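PDB 2PJZ: ABC transporter ATP-binding protein, which probably binds and hydrolyses ATP as the nucleotide-binding subunit of an ABC transporter, putatively one that moves cobalt. Local coordinates for residues E31-G42 with L188-L199. Numbering follows the deposited sequence.
Sequences EKVIILGPNGSG and LNLYKEYKAYFL. With SO4 (sulfate ion), chain C.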
loop_
_atom_site.group_PDB
_atom_site.type_symbol
_atom_site.label_atom_id
_atom_site.label_comp_id
_atom_site.label_asym_id
_atom_site.label_seq_id
_atom_site.Cartn_x
_atom_site.Cartn_y
_atom_site.Cartn_z
ATOM N N GLU A 31 -2.667 6.438 11.806
ATOM C CA GLU A 31 -3.369 6.793 10.554
ATOM C C GLU A 31 -2.838 5.866 9.458
ATOM O O GLU A 31 -1.746 5.327 9.604
ATOM C CB GLU A 31 -3.098 8.258 10.156
ATOM C CG GLU A 31 -1.646 8.575 9.762
ATOM C CD GLU A 31 -1.403 10.052 9.509
ATOM O OE1 GLU A 31 -2.231 10.687 8.828
ATOM O OE2 GLU A 31 -0.391 10.582 9.998
ATOM N N LYS A 32 -3.603 5.706 8.377
ATOM C CA LYS A 32 -3.095 5.058 7.143
ATOM C C LYS A 32 -2.481 6.091 6.236
ATOM O O LYS A 32 -3.016 7.181 6.096
ATOM C CB LYS A 32 -4.237 4.394 6.378
ATOM C CG LYS A 32 -4.732 3.103 7.003
ATOM C CD LYS A 32 -5.984 2.593 6.251
ATOM C CE LYS A 32 -7.243 2.618 7.133
ATOM N NZ LYS A 32 -8.040 3.941 7.231
ATOM N N VAL A 33 -1.336 5.787 5.634
ATOM C CA VAL A 33 -0.813 6.696 4.617
ATOM C C VAL A 33 -0.743 5.901 3.308
ATOM O O VAL A 33 -0.686 4.652 3.323
ATOM C CB VAL A 33 0.545 7.326 4.991
ATOM C CG1 VAL A 33 0.433 8.099 6.330
ATOM C CG2 VAL A 33 1.688 6.253 5.036
ATOM N N ILE A 34 -0.760 6.613 2.196
ATOM C CA ILE A 34 -0.699 5.965 0.898
ATOM C C ILE A 34 0.651 6.242 0.265
ATOM O O ILE A 34 1.143 7.369 0.295
ATOM C CB ILE A 34 -1.843 6.474 -0.036
ATOM C CG1 ILE A 34 -3.201 6.133 0.573
ATOM C CG2 ILE A 34 -1.708 5.867 -1.468
ATOM C CD1 ILE A 34 -4.355 6.925 -0.055
ATOM N N ILE A 35 1.286 5.210 -0.279
ATOM C CA ILE A 35 2.545 5.437 -0.948
ATOM C C ILE A 35 2.216 5.225 -2.414
ATOM O O ILE A 35 1.695 4.163 -2.777
ATOM C CB ILE A 35 3.633 4.427 -0.492
ATOM C CG1 ILE A 35 4.013 4.693 0.977
ATOM C CG2 ILE A 35 4.874 4.522 -1.413
ATOM C CD1 ILE A 35 5.117 3.713 1.501
ATOM N N LEU A 36 2.488 6.263 -3.220
ATOM C CA LEU A 36 2.162 6.251 -4.651
ATOM C C LEU A 36 3.433 6.095 -5.413
ATOM O O LEU A 36 4.404 6.775 -5.149
ATOM C CB LEU A 36 1.519 7.587 -5.098
ATOM C CG LEU A 36 0.190 7.969 -4.503
ATOM C CD1 LEU A 36 -0.168 9.421 -4.913
ATOM C CD2 LEU A 36 -0.889 6.944 -4.956
ATOM N N GLY A 37 3.469 5.171 -6.351
ATOM C CA GLY A 37 4.708 5.054 -7.113
ATOM C C GLY A 37 4.382 4.277 -8.360
ATOM O O GLY A 37 3.491 3.438 -8.324
ATOM N N PRO A 38 5.121 4.542 -9.452
ATOM C CA PRO A 38 4.972 3.746 -10.667
ATOM C C PRO A 38 5.260 2.283 -10.447
ATOM O O PRO A 38 5.958 1.906 -9.483
ATOM C CB PRO A 38 6.000 4.366 -11.637
ATOM C CG PRO A 38 6.872 5.211 -10.841
ATOM C CD PRO A 38 6.116 5.621 -9.603
ATOM N N ASN A 39 4.736 1.455 -11.345
ATOM C CA ASN A 39 5.082 0.063 -11.356
ATOM C C ASN A 39 6.606 0.007 -11.432
ATOM O O ASN A 39 7.241 0.840 -12.094
ATOM C CB ASN A 39 4.384 -0.695 -12.508
ATOM C CG ASN A 39 2.991 -1.204 -12.116
ATOM O OD1 ASN A 39 2.706 -1.425 -10.930
ATOM N ND2 ASN A 39 2.122 -1.398 -13.112
ATOM N N GLY A 40 7.194 -0.892 -10.658
ATOM C CA GLY A 40 8.650 -1.047 -10.670
ATOM C C GLY A 40 9.445 -0.191 -9.704
ATOM O O GLY A 40 10.668 -0.325 -9.615
ATOM N N SER A 41 8.779 0.680 -8.949
ATOM C CA SER A 41 9.498 1.617 -8.105
ATOM C C SER A 41 10.010 0.961 -6.784
ATOM O O SER A 41 10.837 1.535 -6.099
ATOM C CB SER A 41 8.636 2.841 -7.774
ATOM O OG SER A 41 7.428 2.429 -7.154
ATOM N N GLY A 42 9.502 -0.215 -6.447
ATOM C CA GLY A 42 9.901 -0.889 -5.222
ATOM C C GLY A 42 8.848 -0.850 -4.110
ATOM O O GLY A 42 9.146 -1.288 -2.991
ATOM N N LEU A 188 -7.838 7.619 -5.667
ATOM C CA LEU A 188 -7.497 8.623 -4.658
ATOM C C LEU A 188 -8.675 9.472 -4.181
ATOM O O LEU A 188 -8.637 9.992 -3.064
ATOM C CB LEU A 188 -6.363 9.517 -5.144
ATOM C CG LEU A 188 -4.992 8.853 -5.326
ATOM C CD1 LEU A 188 -4.015 9.848 -5.940
ATOM C CD2 LEU A 188 -4.445 8.294 -3.993
ATOM N N ASN A 189 -9.714 9.603 -5.025
ATOM C CA ASN A 189 -10.875 10.436 -4.716
ATOM C C ASN A 189 -11.663 9.887 -3.540
ATOM O O ASN A 189 -12.505 10.576 -2.972
ATOM C CB ASN A 189 -11.796 10.524 -5.930
ATOM C CG ASN A 189 -12.417 9.193 -6.260
ATOM O OD1 ASN A 189 -11.883 8.428 -7.072
ATOM N ND2 ASN A 189 -13.513 8.870 -5.586
ATOM N N LEU A 190 -11.422 8.628 -3.202
ATOM C CA LEU A 190 -12.058 8.030 -2.025
ATOM C C LEU A 190 -11.181 8.176 -0.778
ATOM O O LEU A 190 -11.582 7.775 0.310
ATOM C CB LEU A 190 -12.354 6.547 -2.274
ATOM C CG LEU A 190 -13.563 6.202 -3.157
ATOM C CD1 LEU A 190 -13.655 4.696 -3.280
ATOM C CD2 LEU A 190 -14.857 6.779 -2.572
ATOM N N TYR A 191 -9.996 8.765 -0.939
ATOM C CA TYR A 191 -9.032 8.834 0.157
ATOM C C TYR A 191 -8.535 10.235 0.448
ATOM O O TYR A 191 -7.405 10.402 0.881
ATOM C CB TYR A 191 -7.871 7.858 -0.096
ATOM C CG TYR A 191 -8.319 6.436 0.019
ATOM C CD1 TYR A 191 -8.250 5.755 1.238
ATOM C CD2 TYR A 191 -8.883 5.774 -1.080
ATOM C CE1 TYR A 191 -8.704 4.441 1.348
ATOM C CE2 TYR A 191 -9.336 4.473 -0.972
ATOM C CZ TYR A 191 -9.236 3.809 0.239
ATOM O OH TYR A 191 -9.690 2.516 0.325
ATOM N N LYS A 192 -9.414 11.229 0.278
ATOM C CA LYS A 192 -9.075 12.649 0.448
ATOM C C LYS A 192 -8.583 12.979 1.835
ATOM O O LYS A 192 -7.710 13.853 1.997
ATOM C CB LYS A 192 -10.289 13.548 0.126
ATOM C CG LYS A 192 -10.852 13.340 -1.249
ATOM C CD LYS A 192 -12.169 14.128 -1.471
ATOM C CE LYS A 192 -12.494 14.156 -2.962
ATOM N NZ LYS A 192 -13.625 15.108 -3.258
ATOM N N GLU A 193 -9.103 12.282 2.837
ATOM C CA GLU A 193 -8.718 12.588 4.221
ATOM C C GLU A 193 -7.364 11.971 4.615
ATOM O O GLU A 193 -6.889 12.141 5.755
ATOM C CB GLU A 193 -9.851 12.206 5.203
ATOM C CG GLU A 193 -10.156 10.702 5.360
ATOM C CD GLU A 193 -11.062 10.055 4.289
ATOM O OE1 GLU A 193 -12.021 9.349 4.714
ATOM O OE2 GLU A 193 -10.809 10.188 3.062
ATOM N N TYR A 194 -6.723 11.298 3.660
ATOM C CA TYR A 194 -5.474 10.545 3.938
ATOM C C TYR A 194 -4.266 11.301 3.478
ATOM O O TYR A 194 -4.398 12.202 2.659
ATOM C CB TYR A 194 -5.516 9.178 3.259
ATOM C CG TYR A 194 -6.482 8.258 3.916
ATOM C CD1 TYR A 194 -6.103 6.990 4.338
ATOM C CD2 TYR A 194 -7.801 8.654 4.112
ATOM C CE1 TYR A 194 -7.045 6.144 4.970
ATOM C CE2 TYR A 194 -8.709 7.849 4.739
ATOM C CZ TYR A 194 -8.345 6.607 5.170
ATOM O OH TYR A 194 -9.322 5.856 5.781
ATOM N N LYS A 195 -3.094 10.976 4.034
ATOM C CA LYS A 195 -1.841 11.546 3.580
ATOM C C LYS A 195 -1.205 10.573 2.581
ATOM O O LYS A 195 -1.352 9.341 2.723
ATOM C CB LYS A 195 -0.856 11.749 4.737
ATOM C CG LYS A 195 -1.275 12.802 5.779
ATOM C CD LYS A 195 -0.145 12.964 6.785
ATOM C CE LYS A 195 -0.623 13.684 8.040
ATOM N NZ LYS A 195 0.179 13.144 9.177
ATOM N N ALA A 196 -0.520 11.153 1.601
ATOM C CA ALA A 196 0.270 10.427 0.600
ATOM C C ALA A 196 1.763 10.781 0.568
ATOM O O ALA A 196 2.203 11.920 0.827
ATOM C CB ALA A 196 -0.347 10.623 -0.838
ATOM N N TYR A 197 2.550 9.778 0.183
ATOM C CA TYR A 197 3.947 9.943 -0.155
ATOM C C TYR A 197 4.140 9.408 -1.577
ATOM O O TYR A 197 3.412 8.538 -2.004
ATOM C CB TYR A 197 4.809 9.091 0.772
ATOM C CG TYR A 197 4.797 9.571 2.198
ATOM C CD1 TYR A 197 5.848 10.343 2.681
ATOM C CD2 TYR A 197 3.737 9.258 3.051
ATOM C CE1 TYR A 197 5.866 10.811 4.005
ATOM C CE2 TYR A 197 3.728 9.718 4.385
ATOM C CZ TYR A 197 4.816 10.492 4.838
ATOM O OH TYR A 197 4.853 10.985 6.121
ATOM N N PHE A 198 5.092 9.981 -2.297
ATOM C CA PHE A 198 5.519 9.464 -3.598
ATOM C C PHE A 198 6.829 8.684 -3.443
ATOM O O PHE A 198 7.757 9.167 -2.819
ATOM C CB PHE A 198 5.801 10.639 -4.541
ATOM C CG PHE A 198 4.557 11.337 -4.988
ATOM C CD1 PHE A 198 3.899 10.928 -6.163
ATOM C CD2 PHE A 198 4.032 12.386 -4.232
ATOM C CE1 PHE A 198 2.733 11.577 -6.597
ATOM C CE2 PHE A 198 2.874 13.051 -4.667
ATOM C CZ PHE A 198 2.222 12.642 -5.841
ATOM N N LEU A 199 6.895 7.494 -4.024
ATOM C CA LEU A 199 8.190 6.800 -4.144
ATOM C C LEU A 199 8.709 7.162 -5.539
ATOM O O LEU A 199 8.308 6.528 -6.517
ATOM C CB LEU A 199 8.004 5.283 -3.982
ATOM C CG LEU A 199 9.253 4.388 -3.868
ATOM C CD1 LEU A 199 10.202 4.815 -2.733
ATOM C CD2 LEU A 199 8.804 2.986 -3.679
HETATM S S SO4 C . 6.270 -1.795 -7.443
HETATM O O1 SO4 C . 7.648 -2.355 -7.491
HETATM O O2 SO4 C . 5.507 -2.548 -6.433
HETATM O O3 SO4 C . 6.249 -0.392 -7.069
HETATM O O4 SO4 C . 5.587 -2.012 -8.699
HETATM O O HOH W 1 -3.319 9.786 6.473
#
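In the P-loop NTPase core of this ABC ATPase, strand 32-36, which leads into what is, by its sequence and sulfate-binding amides, probably the Walker A loop, pairs in parallel with strand 195-199; on its other edge it bonds to strand 177-182. Four backbone bonds zip the pair: Ile34 N to Lys195 O, Tyr197 N to Ile34 O, Leu36 N to Tyr197 O and Leu199 N to Leu36 O. On the face carrying Ile34, Leu36, Ala196 and Phe198, Ile34 CD1 presses on Tyr191 CB at 3.6 Å, the two side chains crossing at about a right angle. Leu36 and Leu188 meet tip to tip, CD2 to CD2 at 3.9 Å. On the reverse face, Val33 CB sits at the ring edge of Tyr197, 4.0 Å from CE2. Where the strands begin, Lys32 lies alongside Tyr194; bends at chi3 (-114°) and chi4 (85°) curl its ammonium round the ring edge, and NZ donates to Tyr194 OH at 2.7 Å. Tyr191 sets its CD1 over the centre of one face of the Tyr194 ring. A phenylalanine in place of Tyr194 would probably keep this ring contact but leave the buried Lys32 ammonium without its hydroxyl acceptor. Lys195 NZ forms a salt bridge with Glu31, donating to the syn lone pair of OE2, while one water joins Glu31 OE1, Lys32 O and Lys195 N. Beyond the strand, a sulfate, probably from the crystallisation liquor, occupies the loop as a nucleotide phosphate probably would, also held by Lys43 and Thr44; Gly40 N donates to its O4 at 2.8 Å, and Gly42 N to its O1 at 3.0 Å.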